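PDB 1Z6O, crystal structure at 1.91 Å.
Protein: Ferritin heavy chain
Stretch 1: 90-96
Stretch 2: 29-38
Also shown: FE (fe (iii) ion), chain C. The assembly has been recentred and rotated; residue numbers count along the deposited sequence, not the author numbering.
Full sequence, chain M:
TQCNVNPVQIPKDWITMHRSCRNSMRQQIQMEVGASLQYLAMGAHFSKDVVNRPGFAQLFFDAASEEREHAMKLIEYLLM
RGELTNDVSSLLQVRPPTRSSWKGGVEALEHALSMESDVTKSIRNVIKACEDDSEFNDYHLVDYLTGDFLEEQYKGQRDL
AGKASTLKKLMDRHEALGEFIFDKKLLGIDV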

# COMPACT_ATOMS: atom_id res chain seq x y z
N SER M 90 15.55 58.00 6.54
CA SER M 90 14.99 58.94 5.57
C SER M 90 14.51 58.29 4.27
O SER M 90 14.02 58.98 3.39
CB SER M 90 16.04 59.99 5.23
OG SER M 90 17.19 59.35 4.71
N LEU M 91 14.66 56.98 4.14
CA LEU M 91 14.25 56.31 2.90
C LEU M 91 12.76 56.39 2.60
O LEU M 91 12.36 56.49 1.44
CB LEU M 91 14.60 54.82 2.94
CG LEU M 91 15.77 54.22 2.19
CD1 LEU M 91 15.64 52.69 2.33
CD2 LEU M 91 15.76 54.66 0.71
N LEU M 92 11.95 56.33 3.65
CA LEU M 92 10.50 56.29 3.50
C LEU M 92 9.73 57.19 4.41
O LEU M 92 10.17 57.51 5.51
CB LEU M 92 9.98 54.89 3.78
CG LEU M 92 10.51 53.77 2.94
CD1 LEU M 92 10.07 52.44 3.52
CD2 LEU M 92 10.00 53.97 1.53
N GLN M 93 8.54 57.56 3.95
CA GLN M 93 7.64 58.38 4.73
C GLN M 93 6.23 57.86 4.41
O GLN M 93 5.85 57.74 3.25
CB GLN M 93 7.78 59.85 4.33
CG GLN M 93 6.94 60.81 5.17
CD GLN M 93 7.21 60.70 6.66
OE1 GLN M 93 8.35 60.90 7.12
NE2 GLN M 93 6.17 60.40 7.44
N VAL M 94 5.48 57.50 5.44
CA VAL M 94 4.11 57.03 5.25
C VAL M 94 3.20 58.25 5.39
O VAL M 94 3.27 58.96 6.39
CB VAL M 94 3.73 55.99 6.33
CG1 VAL M 94 2.23 55.72 6.29
CG2 VAL M 94 4.50 54.70 6.10
N ARG M 95 2.38 58.50 4.38
CA ARG M 95 1.44 59.63 4.41
C ARG M 95 0.11 59.17 3.85
O ARG M 95 0.06 58.23 3.06
CB ARG M 95 1.96 60.78 3.54
CG ARG M 95 3.29 61.34 4.00
CD ARG M 95 3.97 62.10 2.88
NE ARG M 95 5.39 62.31 3.18
CZ ARG M 95 6.29 62.72 2.29
NH1 ARG M 95 5.92 62.98 1.04
NH2 ARG M 95 7.56 62.87 2.65
N PRO M 96 -0.99 59.84 4.24
CA PRO M 96 -2.30 59.44 3.72
C PRO M 96 -2.31 59.55 2.20
O PRO M 96 -1.73 60.47 1.64
CB PRO M 96 -3.25 60.46 4.37
CG PRO M 96 -2.53 60.85 5.64
CD PRO M 96 -1.10 60.97 5.18
FE FE C . 5.70 48.35 -7.98
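Stretch 2 (29-38) IQMEVGASLQ

Stretch 2 is one continuous helix, entered before I29 and continuing past Q38, its backbone tied by i to i+4 hydrogen bonds such as V33 N to I29 O (3.1 Å). Stretch 1 has no regular structure; from L92 to R95 it runs extended along the helix in the same general direction, so that L92 lies by Q30 (CA to CA 5.5 Å) and V94, farther off, by G34 (CA to CA 7.5 Å).

The polar link is a pair of hydrogen bonds from the side-chain amide of Q30 to the backbone of Q93. Q93 N donates to Q30 OE1 at 2.8 Å, and Q30 NE2 donates to Q93 O at 3.2 Å. Glutamine suits this place because its amide carries both an acceptor and a donor, matching the two backbone groups of one residue.

The apolar contacts follow the helix face formed by I29, V33 and L37, buried, branched hydrocarbon side chains that have no polar group needing a partner; their CA-to-CB bonds all point toward stretch 1. L92 CD2 packs 3.5 Å from I29 CG2 and 3.3 Å from V33 CG2, while L91 CD2 reaches I29 CD1 at 4.1 Å. Farther along, L37 CD1 meets V94 CG1 at 4.0 Å.

L37 CD1 also lies 3.4 Å from the backbone oxygen R95 O. E32 takes no part in the contact; its OE2 binds FE at 2.0 Å.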

# COMPACT_ATOMS: atom_id res chain seq x y z
N ILE M 29 11.95 53.70 -4.35
CA ILE M 29 11.49 52.99 -3.16
C ILE M 29 10.32 53.74 -2.53
O ILE M 29 9.30 53.13 -2.17
CB ILE M 29 12.67 52.80 -2.16
CG1 ILE M 29 13.62 51.73 -2.71
CG2 ILE M 29 12.15 52.41 -0.76
CD1 ILE M 29 15.02 51.72 -2.06
N GLN M 30 10.43 55.06 -2.41
CA GLN M 30 9.33 55.84 -1.84
C GLN M 30 8.10 55.76 -2.75
O GLN M 30 6.97 55.70 -2.28
CB GLN M 30 9.74 57.32 -1.65
CG GLN M 30 8.57 58.24 -1.21
CD GLN M 30 7.97 57.83 0.13
OE1 GLN M 30 8.69 57.66 1.11
NE2 GLN M 30 6.65 57.67 0.18
N MET M 31 8.33 55.75 -4.06
CA MET M 31 7.20 55.66 -4.99
C MET M 31 6.45 54.33 -4.84
O MET M 31 5.22 54.31 -4.90
CB MET M 31 7.68 55.81 -6.44
CG MET M 31 6.53 55.83 -7.44
SD MET M 31 7.12 56.07 -9.13
CE MET M 31 5.61 56.84 -9.89
N GLU M 32 7.17 53.23 -4.66
CA GLU M 32 6.52 51.92 -4.49
C GLU M 32 5.69 51.93 -3.20
O GLU M 32 4.57 51.42 -3.17
CB GLU M 32 7.56 50.79 -4.40
CG GLU M 32 8.48 50.67 -5.62
CD GLU M 32 7.79 50.17 -6.89
OE1 GLU M 32 8.38 50.36 -7.98
OE2 GLU M 32 6.70 49.57 -6.81
N VAL M 33 6.25 52.50 -2.14
CA VAL M 33 5.52 52.57 -0.87
C VAL M 33 4.26 53.43 -1.05
O VAL M 33 3.19 53.06 -0.57
CB VAL M 33 6.43 53.14 0.27
CG1 VAL M 33 5.59 53.47 1.52
CG2 VAL M 33 7.49 52.09 0.62
N GLY M 34 4.39 54.55 -1.75
CA GLY M 34 3.24 55.40 -2.00
C GLY M 34 2.16 54.63 -2.76
O GLY M 34 0.97 54.77 -2.48
N ALA M 35 2.57 53.82 -3.72
CA ALA M 35 1.61 53.02 -4.48
C ALA M 35 0.94 52.00 -3.54
O ALA M 35 -0.27 51.79 -3.65
CB ALA M 35 2.29 52.30 -5.65
N SER M 36 1.70 51.38 -2.63
CA SER M 36 1.08 50.41 -1.72
C SER M 36 -0.00 51.08 -0.88
O SER M 36 -1.06 50.49 -0.66
CB SER M 36 2.10 49.71 -0.78
OG SER M 36 2.53 50.54 0.30
N LEU M 37 0.25 52.31 -0.44
CA LEU M 37 -0.74 53.02 0.38
C LEU M 37 -1.98 53.40 -0.42
O LEU M 37 -3.09 53.37 0.10
CB LEU M 37 -0.12 54.29 0.99
CG LEU M 37 1.18 54.05 1.78
CD1 LEU M 37 1.72 55.36 2.33
CD2 LEU M 37 0.92 53.08 2.90
N GLN M 38 -1.79 53.77 -1.69
CA GLN M 38 -2.94 54.14 -2.51
C GLN M 38 -3.80 52.90 -2.78
O GLN M 38 -5.03 52.99 -2.82
CB GLN M 38 -2.48 54.81 -3.82
CG GLN M 38 -3.65 55.24 -4.71
CD GLN M 38 -4.54 56.28 -4.04
OE1 GLN M 38 -4.27 57.48 -4.10
NE2 GLN M 38 -5.60 55.82 -3.37
O HOH W 1 4.37 48.53 -9.54
O HOH W 2 7.28 48.49 -9.29